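Local atomic coordinates of putative Nudix hydrolase DR_0079 (Deinococcus radiodurans, PDB entry 2O5F), a protein that hydrolyses nucleoside di- and triphosphates to monophosphates in a magnesium-dependent reaction, with a marked preference for CDP and CTP. Residues R87-N91 with I128-I134. Numbering follows the deposited sequence.
Sequences REELN and IFNPNDI
The side-chain amide of Asn130 meets the last turn of helix 78-90 through ND2, which makes a weak hydrogen bond to Glu88 O at 3.3 Å, while OD1 accepts from Asn132 N, which stands above the plane of the amide, and closes an Asx turn. With CG anti to the backbone N (chi1 172°), the amide spans helix and turn, a double duty that suits asparagine, whose short arm carries both a donor and an acceptor. From the same residue, the backbone N donates to Glu89 O at 2.9 Å in a nearly straight bond (170° at the hydrogen). Replacing Asn130 by an alanine would probably leave Glu88 O without this donor and Asn132 N without its acceptor, making the turn less well fixed.

The carbonyls bonded here belong to the last turn of the Nudix-box helix, and the loop leading into strand 136-140 thereby docks beside the probable magnesium site, of which Glu89 is likely to be a ligand. The Glu89 and Asp133 carboxylates lie side by side with planes 11° apart, OE2 and OD2 separated by 4.1 Å. Arg53 lies near both acids, in long, weak ion pairs, and Glu89 OE1 accepts a hydrogen bond from Gly69 N.

On the apolar side, Leu90 CD2 packs against Ile134 CD1 at 4.0 Å, and Trp49 and Pro51 of strand 48-52 touch Leu90 and Ile134 respectively, a setting that suits branched aliphatic residues. Leu90 and Ile128 also share a water, which donates to Leu90 O at 2.8 Å and accepts from Ile128 N.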
ATOM      1  N   ARG A  87       4.083   8.102  -7.766  1.00 26.45           N
ATOM      2  CA  ARG A  87       4.060   8.835  -9.021  1.00 30.17           C
ATOM      3  C   ARG A  87       3.462   8.040 -10.177  1.00 30.62           C
ATOM      4  O   ARG A  87       2.779   8.610 -11.023  1.00 30.02           O
ATOM      5  CB  ARG A  87       5.459   9.337  -9.374  1.00 33.20           C
ATOM      6  CG  ARG A  87       6.481   8.268  -9.625  1.00 39.81           C
ATOM      7  CD  ARG A  87       7.864   8.872  -9.491  1.00 44.68           C
ATOM      8  NE  ARG A  87       7.973  10.140 -10.205  1.00 47.28           N
ATOM      9  CZ  ARG A  87       8.950  11.017 -10.002  1.00 49.78           C
ATOM     10  NH1 ARG A  87       9.894  10.756  -9.102  1.00 49.56           N
ATOM     11  NH2 ARG A  87       8.987  12.150 -10.694  1.00 50.54           N
ATOM     12  N   GLU A  88       3.683   6.728 -10.218  1.00 31.84           N
ATOM     13  CA  GLU A  88       3.119   5.945 -11.311  1.00 33.33           C
ATOM     14  C   GLU A  88       1.629   5.632 -11.160  1.00 31.39           C
ATOM     15  O   GLU A  88       0.937   5.447 -12.156  1.00 32.45           O
ATOM     16  CB  GLU A  88       3.894   4.642 -11.509  1.00 37.81           C
ATOM     17  CG  GLU A  88       3.740   3.639 -10.391  1.00 44.24           C
ATOM     18  CD  GLU A  88       4.423   2.315 -10.697  1.00 48.03           C
ATOM     19  OE1 GLU A  88       4.405   1.426  -9.822  1.00 49.88           O
ATOM     20  OE2 GLU A  88       4.973   2.159 -11.810  1.00 51.20           O
ATOM     21  N   GLU A  89       1.128   5.578  -9.929  1.00 29.24           N
ATOM     22  CA  GLU A  89      -0.284   5.279  -9.716  1.00 26.62           C
ATOM     23  C   GLU A  89      -1.148   6.519  -9.481  1.00 25.46           C
ATOM     24  O   GLU A  89      -2.281   6.586  -9.956  1.00 21.98           O
ATOM     25  CB  GLU A  89      -0.462   4.328  -8.525  1.00 30.30           C
ATOM     26  CG  GLU A  89       0.340   3.026  -8.613  1.00 35.35           C
ATOM     27  CD  GLU A  89       0.112   2.113  -7.416  1.00 40.55           C
ATOM     28  OE1 GLU A  89       0.222   2.588  -6.259  1.00 39.43           O
ATOM     29  OE2 GLU A  89      -0.161   0.910  -7.630  1.00 43.36           O
ATOM     30  N   LEU A  90      -0.620   7.497  -8.752  1.00 22.61           N
ATOM     31  CA  LEU A  90      -1.399   8.694  -8.439  1.00 24.57           C
ATOM     32  C   LEU A  90      -0.855   9.971  -9.054  1.00 23.00           C
ATOM     33  O   LEU A  90      -1.448  11.035  -8.884  1.00 24.83           O
ATOM     34  CB  LEU A  90      -1.472   8.883  -6.918  1.00 24.29           C
ATOM     35  CG  LEU A  90      -2.041   7.766  -6.033  1.00 26.84           C
ATOM     36  CD1 LEU A  90      -2.175   8.299  -4.602  1.00 26.30           C
ATOM     37  CD2 LEU A  90      -3.410   7.317  -6.542  1.00 22.48           C
ATOM     38  N   ASN A  91       0.258   9.862  -9.775  1.00 23.39           N
ATOM     39  CA  ASN A  91       0.901  11.023 -10.381  1.00 23.68           C
ATOM     40  C   ASN A  91       1.187  12.050  -9.302  1.00 25.09           C
ATOM     41  O   ASN A  91       0.999  13.251  -9.501  1.00 24.97           O
ATOM     42  CB  ASN A  91       0.018  11.650 -11.463  1.00 22.84           C
ATOM     43  CG  ASN A  91      -0.020  10.823 -12.721  1.00 24.17           C
ATOM     44  OD1 ASN A  91      -1.068  10.309 -13.113  1.00 26.35           O
ATOM     45  ND2 ASN A  91       1.130  10.679 -13.358  1.00 23.29           N
ATOM     46  N   ILE A 128      -4.797  13.002  -9.503  1.00 20.48           N
ATOM     47  CA  ILE A 128      -5.052  12.830 -10.931  1.00 22.69           C
ATOM     48  C   ILE A 128      -4.433  11.462 -11.167  1.00 20.90           C
ATOM     49  O   ILE A 128      -3.328  11.341 -11.690  1.00 24.49           O
ATOM     50  CB  ILE A 128      -4.305  13.881 -11.766  1.00 24.47           C
ATOM     51  CG1 ILE A 128      -4.621  15.285 -11.229  1.00 26.32           C
ATOM     52  CG2 ILE A 128      -4.713  13.780 -13.235  1.00 26.77           C
ATOM     53  CD1 ILE A 128      -6.092  15.610 -11.181  1.00 26.51           C
ATOM     54  N   PHE A 129      -5.166  10.438 -10.757  1.00 21.99           N
ATOM     55  CA  PHE A 129      -4.709   9.059 -10.846  1.00 21.64           C
ATOM     56  C   PHE A 129      -4.518   8.519 -12.260  1.00 22.20           C
ATOM     57  O   PHE A 129      -5.041   9.072 -13.224  1.00 21.48           O
ATOM     58  CB  PHE A 129      -5.675   8.159 -10.064  1.00 19.79           C
ATOM     59  CG  PHE A 129      -7.074   8.129 -10.622  1.00 21.99           C
ATOM     60  CD1 PHE A 129      -7.410   7.248 -11.645  1.00 21.08           C
ATOM     61  CD2 PHE A 129      -8.052   8.999 -10.135  1.00 22.04           C
ATOM     62  CE1 PHE A 129      -8.694   7.231 -12.178  1.00 22.85           C
ATOM     63  CE2 PHE A 129      -9.338   8.992 -10.658  1.00 24.65           C
ATOM     64  CZ  PHE A 129      -9.667   8.103 -11.687  1.00 24.17           C
ATOM     65  N   ASN A 130      -3.745   7.442 -12.358  1.00 23.42           N
ATOM     66  CA  ASN A 130      -3.475   6.778 -13.633  1.00 25.73           C
ATOM     67  C   ASN A 130      -4.615   5.789 -13.878  1.00 26.16           C
ATOM     68  O   ASN A 130      -4.754   4.789 -13.164  1.00 24.95           O
ATOM     69  CB  ASN A 130      -2.125   6.054 -13.564  1.00 27.12           C
ATOM     70  CG  ASN A 130      -1.858   5.188 -14.785  1.00 30.10           C
ATOM     71  OD1 ASN A 130      -2.531   5.305 -15.809  1.00 30.86           O
ATOM     72  ND2 ASN A 130      -0.864   4.312 -14.679  1.00 32.35           N
ATOM     73  N   PRO A 131      -5.450   6.062 -14.894  1.00 28.10           N
ATOM     74  CA  PRO A 131      -6.603   5.239 -15.276  1.00 28.31           C
ATOM     75  C   PRO A 131      -6.293   3.821 -15.723  1.00 29.71           C
ATOM     76  O   PRO A 131      -7.203   2.998 -15.853  1.00 30.25           O
ATOM     77  CB  PRO A 131      -7.246   6.042 -16.404  1.00 30.07           C
ATOM     78  CG  PRO A 131      -6.798   7.443 -16.150  1.00 31.95           C
ATOM     79  CD  PRO A 131      -5.360   7.246 -15.765  1.00 28.44           C
ATOM     80  N   ASN A 132      -5.025   3.536 -15.978  1.00 29.35           N
ATOM     81  CA  ASN A 132      -4.651   2.204 -16.432  1.00 31.92           C
ATOM     82  C   ASN A 132      -4.811   1.159 -15.334  1.00 33.45           C
ATOM     83  O   ASN A 132      -5.035  -0.017 -15.618  1.00 33.37           O
ATOM     84  CB  ASN A 132      -3.210   2.200 -16.951  1.00 31.47           C
ATOM     85  CG  ASN A 132      -2.864   0.922 -17.705  1.00 33.08           C
ATOM     86  OD1 ASN A 132      -3.589   0.512 -18.613  1.00 33.03           O
ATOM     87  ND2 ASN A 132      -1.752   0.292 -17.334  1.00 29.98           N
ATOM     88  N   ASP A 133      -4.702   1.578 -14.079  1.00 34.09           N
ATOM     89  CA  ASP A 133      -4.842   0.628 -12.984  1.00 34.80           C
ATOM     90  C   ASP A 133      -5.975   0.995 -12.025  1.00 30.95           C
ATOM     91  O   ASP A 133      -6.430   0.161 -11.242  1.00 29.95           O
ATOM     92  CB  ASP A 133      -3.526   0.520 -12.210  1.00 40.48           C
ATOM     93  CG  ASP A 133      -3.518  -0.641 -11.235  1.00 45.89           C
ATOM     94  OD1 ASP A 133      -3.749  -1.788 -11.676  1.00 49.16           O
ATOM     95  OD2 ASP A 133      -3.276  -0.410 -10.029  1.00 50.38           O
ATOM     96  N   ILE A 134      -6.437   2.238 -12.106  1.00 27.17           N
ATOM     97  CA  ILE A 134      -7.504   2.722 -11.237  1.00 24.60           C
ATOM     98  C   ILE A 134      -8.705   3.219 -12.030  1.00 23.93           C
ATOM     99  O   ILE A 134      -8.571   4.098 -12.879  1.00 22.57           O
ATOM    100  CB  ILE A 134      -6.987   3.871 -10.349  1.00 25.90           C
ATOM    101  CG1 ILE A 134      -5.843   3.359  -9.469  1.00 26.45           C
ATOM    102  CG2 ILE A 134      -8.128   4.453  -9.524  1.00 23.62           C
ATOM    103  CD1 ILE A 134      -5.186   4.435  -8.623  1.00 29.32           C
TER
HETATM  104  O   HOH W   1      -2.099  13.746  -8.683  1.00 20.53           O